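LysR family transcriptional regulator (Vibrio vulnificus, PDB 5FHK) probably acts as a sequence-specific DNA-binding transcription factor that regulates virulence genes, represented here by its regulatory domain without the DNA-binding part. Local coordinates at residues 66-78 against 174-186. Numbering follows the deposited sequence.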
loop_
_atom_site.group_PDB
_atom_site.type_symbol
_atom_site.label_atom_id
_atom_site.label_comp_id
_atom_site.label_asym_id
_atom_site.label_seq_id
_atom_site.Cartn_x
_atom_site.Cartn_y
_atom_site.Cartn_z
ATOM N N SER A 66 14.354 -25.807 8.935
ATOM C CA SER A 66 14.454 -26.549 10.188
ATOM C C SER A 66 14.963 -25.691 11.337
ATOM O O SER A 66 14.831 -26.091 12.500
ATOM C CB SER A 66 15.373 -27.757 10.012
ATOM O OG SER A 66 16.676 -27.348 9.637
ATOM N N SER A 67 15.554 -24.533 11.042
ATOM C CA SER A 67 16.030 -23.618 12.069
ATOM C C SER A 67 14.962 -22.637 12.528
ATOM O O SER A 67 15.261 -21.766 13.352
ATOM C CB SER A 67 17.263 -22.845 11.568
ATOM O OG SER A 67 16.910 -21.841 10.630
ATOM N N LEU A 68 13.727 -22.759 12.034
ATOM C CA LEU A 68 12.658 -21.811 12.313
ATOM C C LEU A 68 11.465 -22.529 12.925
ATOM O O LEU A 68 11.101 -23.627 12.492
ATOM C CB LEU A 68 12.215 -21.099 11.030
ATOM C CG LEU A 68 13.189 -20.177 10.282
ATOM C CD1 LEU A 68 12.428 -19.124 9.509
ATOM C CD2 LEU A 68 14.188 -19.516 11.221
ATOM N N ILE A 69 10.854 -21.916 13.929
ATOM C CA ILE A 69 9.542 -22.336 14.403
ATOM C C ILE A 69 8.476 -21.587 13.614
ATOM O O ILE A 69 8.552 -20.365 13.443
ATOM C CB ILE A 69 9.392 -22.076 15.911
ATOM C CG1 ILE A 69 10.585 -22.657 16.650
ATOM C CG2 ILE A 69 8.110 -22.670 16.430
ATOM C CD1 ILE A 69 11.307 -21.633 17.432
ATOM N N ALA A 70 7.468 -22.317 13.150
ATOM C CA ALA A 70 6.429 -21.774 12.287
ATOM C C ALA A 70 5.085 -21.984 12.961
ATOM O O ALA A 70 4.740 -23.111 13.334
ATOM C CB ALA A 70 6.458 -22.438 10.910
ATOM N N ARG A 71 4.337 -20.895 13.125
ATOM C CA ARG A 71 3.023 -20.933 13.743
ATOM C C ARG A 71 1.999 -20.317 12.798
ATOM O O ARG A 71 2.176 -19.187 12.335
ATOM C CB ARG A 71 3.034 -20.186 15.078
ATOM C CG ARG A 71 1.701 -20.163 15.799
ATOM C CD ARG A 71 1.881 -19.712 17.267
ATOM N NE ARG A 71 2.018 -20.848 18.184
ATOM C CZ ARG A 71 1.082 -21.213 19.051
ATOM N NH1 ARG A 71 -0.055 -20.528 19.140
ATOM N NH2 ARG A 71 1.288 -22.258 19.838
ATOM N N LYS A 72 0.929 -21.052 12.533
ATOM C CA LYS A 72 -0.163 -20.551 11.706
ATOM C C LYS A 72 -0.984 -19.560 12.521
ATOM O O LYS A 72 -1.532 -19.922 13.567
ATOM C CB LYS A 72 -1.030 -21.712 11.226
ATOM C CG LYS A 72 -2.242 -21.277 10.404
ATOM C CD LYS A 72 -3.216 -22.431 10.132
ATOM C CE LYS A 72 -4.511 -21.904 9.508
ATOM N NZ LYS A 72 -5.659 -22.874 9.509
ATOM N N ILE A 73 -1.045 -18.308 12.075
ATOM C CA ILE A 73 -1.820 -17.295 12.784
ATOM C C ILE A 73 -3.020 -16.823 11.977
ATOM O O ILE A 73 -3.730 -15.907 12.407
ATOM C CB ILE A 73 -0.950 -16.101 13.219
ATOM C CG1 ILE A 73 -0.373 -15.360 12.015
ATOM C CG2 ILE A 73 0.147 -16.547 14.181
ATOM C CD1 ILE A 73 0.241 -14.020 12.397
ATOM N N GLY A 74 -3.312 -17.446 10.855
ATOM C CA GLY A 74 -4.434 -16.966 10.068
ATOM C C GLY A 74 -4.408 -17.532 8.672
ATOM O O GLY A 74 -3.465 -18.214 8.260
ATOM N N SER A 75 -5.479 -17.238 7.942
ATOM C CA SER A 75 -5.566 -17.706 6.577
ATOM C C SER A 75 -6.443 -16.760 5.776
ATOM O O SER A 75 -7.288 -16.034 6.310
ATOM C CB SER A 75 -6.077 -19.147 6.510
ATOM O OG SER A 75 -7.378 -19.237 7.032
ATOM N N VAL A 76 -6.198 -16.751 4.489
ATOM C CA VAL A 76 -6.912 -15.897 3.562
ATOM C C VAL A 76 -7.345 -16.754 2.385
ATOM O O VAL A 76 -6.706 -17.759 2.055
ATOM C CB VAL A 76 -6.025 -14.707 3.118
ATOM C CG1 VAL A 76 -4.994 -15.136 2.103
ATOM C CG2 VAL A 76 -6.862 -13.608 2.566
ATOM N N LYS A 77 -8.451 -16.368 1.760
ATOM C CA LYS A 77 -8.915 -17.030 0.550
ATOM C C LYS A 77 -9.320 -15.976 -0.471
ATOM O O LYS A 77 -10.071 -15.053 -0.149
ATOM C CB LYS A 77 -10.086 -17.973 0.844
ATOM C CG LYS A 77 -10.660 -18.618 -0.409
ATOM C CD LYS A 77 -11.769 -19.608 -0.080
ATOM C CE LYS A 77 -13.112 -19.131 -0.585
ATOM N NZ LYS A 77 -13.887 -18.504 0.514
ATOM N N ASP A 78 -8.832 -16.121 -1.694
ATOM C CA ASP A 78 -9.107 -15.163 -2.751
ATOM C C ASP A 78 -10.380 -15.535 -3.505
ATOM O O ASP A 78 -10.610 -16.705 -3.820
ATOM C CB ASP A 78 -7.922 -15.089 -3.706
ATOM C CG ASP A 78 -6.585 -15.033 -2.970
ATOM O OD1 ASP A 78 -6.435 -14.201 -2.046
ATOM O OD2 ASP A 78 -5.698 -15.857 -3.285
ATOM N N SER A 174 -13.294 -20.494 -6.463
ATOM C CA SER A 174 -12.421 -19.842 -5.501
ATOM C C SER A 174 -11.014 -20.360 -5.690
ATOM O O SER A 174 -10.813 -21.489 -6.150
ATOM C CB SER A 174 -12.866 -20.107 -4.066
ATOM O OG SER A 174 -12.269 -21.304 -3.583
ATOM N N ALA A 175 -10.049 -19.522 -5.328
ATOM C CA ALA A 175 -8.673 -19.966 -5.207
ATOM C C ALA A 175 -8.515 -20.811 -3.947
ATOM O O ALA A 175 -9.355 -20.785 -3.037
ATOM C CB ALA A 175 -7.724 -18.774 -5.158
ATOM N N ASN A 176 -7.431 -21.579 -3.896
ATOM C CA ASN A 176 -7.242 -22.323 -2.664
ATOM C C ASN A 176 -6.681 -21.401 -1.584
ATOM O O ASN A 176 -5.940 -20.460 -1.882
ATOM C CB ASN A 176 -6.309 -23.509 -2.888
ATOM C CG ASN A 176 -7.050 -24.750 -3.385
ATOM O OD1 ASN A 176 -8.134 -25.084 -2.885
ATOM N ND2 ASN A 176 -6.476 -25.431 -4.376
ATOM N N PRO A 177 -7.046 -21.632 -0.327
ATOM C CA PRO A 177 -6.587 -20.741 0.743
ATOM C C PRO A 177 -5.081 -20.802 0.889
ATOM O O PRO A 177 -4.452 -21.839 0.677
ATOM C CB PRO A 177 -7.285 -21.287 1.998
ATOM C CG PRO A 177 -8.396 -22.138 1.482
ATOM C CD PRO A 177 -7.891 -22.718 0.192
ATOM N N ARG A 178 -4.507 -19.671 1.249
ATOM C CA ARG A 178 -3.115 -19.605 1.644
ATOM C C ARG A 178 -3.061 -19.205 3.113
ATOM O O ARG A 178 -3.848 -18.369 3.573
ATOM C CB ARG A 178 -2.329 -18.631 0.744
ATOM C CG ARG A 178 -3.132 -17.460 0.218
ATOM C CD ARG A 178 -2.536 -16.757 -1.038
ATOM N NE ARG A 178 -3.365 -15.591 -1.359
ATOM C CZ ARG A 178 -2.939 -14.325 -1.423
ATOM N NH1 ARG A 178 -1.652 -14.013 -1.265
ATOM N NH2 ARG A 178 -3.805 -13.360 -1.686
ATOM N N ASP A 179 -2.162 -19.833 3.860
ATOM C CA ASP A 179 -2.063 -19.559 5.283
ATOM C C ASP A 179 -1.029 -18.480 5.550
ATOM O O ASP A 179 -0.150 -18.198 4.732
ATOM C CB ASP A 179 -1.713 -20.829 6.045
ATOM C CG ASP A 179 -2.830 -21.843 6.004
ATOM O OD1 ASP A 179 -3.986 -21.430 5.755
ATOM O OD2 ASP A 179 -2.553 -23.041 6.226
ATOM N N ILE A 180 -1.155 -17.852 6.709
ATOM C CA ILE A 180 -0.180 -16.882 7.161
ATOM C C ILE A 180 0.525 -17.477 8.369
ATOM O O ILE A 180 -0.118 -17.969 9.301
ATOM C CB ILE A 180 -0.827 -15.526 7.478
ATOM C CG1 ILE A 180 -1.399 -14.893 6.194
ATOM C CG2 ILE A 180 0.204 -14.597 8.051
ATOM C CD1 ILE A 180 -2.789 -15.352 5.856
ATOM N N TYR A 181 1.841 -17.458 8.340
ATOM C CA TYR A 181 2.612 -18.042 9.414
ATOM C C TYR A 181 3.396 -16.954 10.110
ATOM O O TYR A 181 3.644 -15.880 9.552
ATOM C CB TYR A 181 3.568 -19.116 8.904
ATOM C CG TYR A 181 2.879 -20.351 8.399
ATOM C CD1 TYR A 181 2.350 -20.389 7.123
ATOM C CD2 TYR A 181 2.760 -21.485 9.200
ATOM C CE1 TYR A 181 1.721 -21.504 6.659
ATOM C CE2 TYR A 181 2.125 -22.619 8.735
ATOM C CZ TYR A 181 1.611 -22.621 7.463
ATOM O OH TYR A 181 0.971 -23.737 6.964
ATOM N N MET A 182 3.761 -17.242 11.356
ATOM C CA MET A 182 4.740 -16.456 12.084
ATOM C C MET A 182 5.973 -17.335 12.242
ATOM O O MET A 182 5.880 -18.444 12.787
ATOM C CB MET A 182 4.202 -15.987 13.438
ATOM C CG MET A 182 5.253 -15.347 14.328
ATOM S SD MET A 182 4.583 -14.757 15.899
ATOM C CE MET A 182 3.889 -16.275 16.539
ATOM N N LEU A 183 7.109 -16.851 11.747
ATOM C CA LEU A 183 8.377 -17.576 11.786
ATOM C C LEU A 183 9.360 -16.874 12.708
ATOM O O LEU A 183 9.383 -15.642 12.767
ATOM C CB LEU A 183 9.003 -17.670 10.393
ATOM C CG LEU A 183 8.187 -17.998 9.145
ATOM C CD1 LEU A 183 9.174 -18.284 7.988
ATOM C CD2 LEU A 183 7.332 -19.215 9.387
ATOM N N TYR A 184 10.174 -17.659 13.423
ATOM C CA TYR A 184 11.266 -17.111 14.221
ATOM C C TYR A 184 12.290 -18.197 14.542
ATOM O O TYR A 184 11.962 -19.386 14.629
ATOM C CB TYR A 184 10.771 -16.466 15.524
ATOM C CG TYR A 184 9.932 -17.362 16.406
ATOM C CD1 TYR A 184 8.598 -17.596 16.110
ATOM C CD2 TYR A 184 10.454 -17.942 17.552
ATOM C CE1 TYR A 184 7.804 -18.392 16.919
ATOM C CE2 TYR A 184 9.655 -18.751 18.373
ATOM C CZ TYR A 184 8.329 -18.966 18.032
ATOM O OH TYR A 184 7.500 -19.748 18.800
ATOM N N ASN A 185 13.535 -17.756 14.729
ATOM C CA ASN A 185 14.650 -18.653 14.987
ATOM C C ASN A 185 14.472 -19.369 16.318
ATOM O O ASN A 185 13.930 -18.812 17.268
ATOM C CB ASN A 185 15.954 -17.859 14.992
ATOM C CG ASN A 185 17.188 -18.751 15.016
ATOM O OD1 ASN A 185 17.501 -19.376 16.035
ATOM N ND2 ASN A 185 17.899 -18.815 13.886
ATOM N N HIS A 186 14.922 -20.617 16.384
ATOM C CA HIS A 186 15.066 -21.261 17.682
ATOM C C HIS A 186 16.526 -21.225 18.142
ATOM O O HIS A 186 17.275 -22.184 17.957
ATOM C CB HIS A 186 14.567 -22.701 17.659
ATOM C CG HIS A 186 14.683 -23.379 18.987
ATOM N ND1 HIS A 186 15.886 -23.828 19.490
ATOM C CD2 HIS A 186 13.756 -23.643 19.938
ATOM C CE1 HIS A 186 15.693 -24.360 20.685
ATOM N NE2 HIS A 186 14.408 -24.262 20.979
HETATM O O HOH W 1 4.432 -21.051 18.556
#
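Ile69 and Tyr184 are paired twice over through their backbones: Ile69 N reaches Tyr184 O at 2.8 Å, and Tyr184 N returns to Ile69 O. The same antiparallel ladder continues through Arg71 with Met182 and Val76 with Arg178. Between these pairs comes a classic beta bulge, where Ile73 and Gly74 both face Ile180: Ile73 N donates to Ile180 O, while Ile180 N approaches Gly74 O from above the carbonyl plane, at 2.8 Å. Before strand 178-185 begins, Ala175 N already donates to Asp78 O.

The charged contact sits at this end. Arg178 presents NE and NH2 together to the Asp78 carboxylate: NH2 meets OD1 at 2.8 Å, with the oxygen in the guanidinium plane, and NE reaches the syn lone pair of OD2 at 3.0 Å, although OD2 lies well out of that plane. Two bonds, one to each oxygen, hold the carboxylate against rotation. Val76 runs beside the arginine, its CG1 3.5 Å from Arg178 CG and over one guanidinium face, and Pro153 of strand 149-153 touches all three side chains.

Apolar packing dominates the other end. Ile69 lays CB over one face of the Tyr184 ring in a CH-pi contact, off the ring's centre, while its CD1 touches Tyr184 CE2 at 3.5 Å. The ring stands there because Tyr184 CG lies between its backbone N and carbonyl carbon (chi1 55°). On the same side of the sheet as Tyr184, Met182 runs alongside Arg71, its CE near Arg71 CD, and helix 192-204 packs on Arg71, Met182 and Tyr184. On the reverse face, Leu183 sets CD2 3.7 Å from Ala70 CB; its CD1 also meets CD1 of Leu68.

Two long, twisted antiparallel strands running from one lobe toward the other are characteristic of the periplasmic-binding-protein-like fold of LysR regulatory domains, where such crossing strands link the two subdomains.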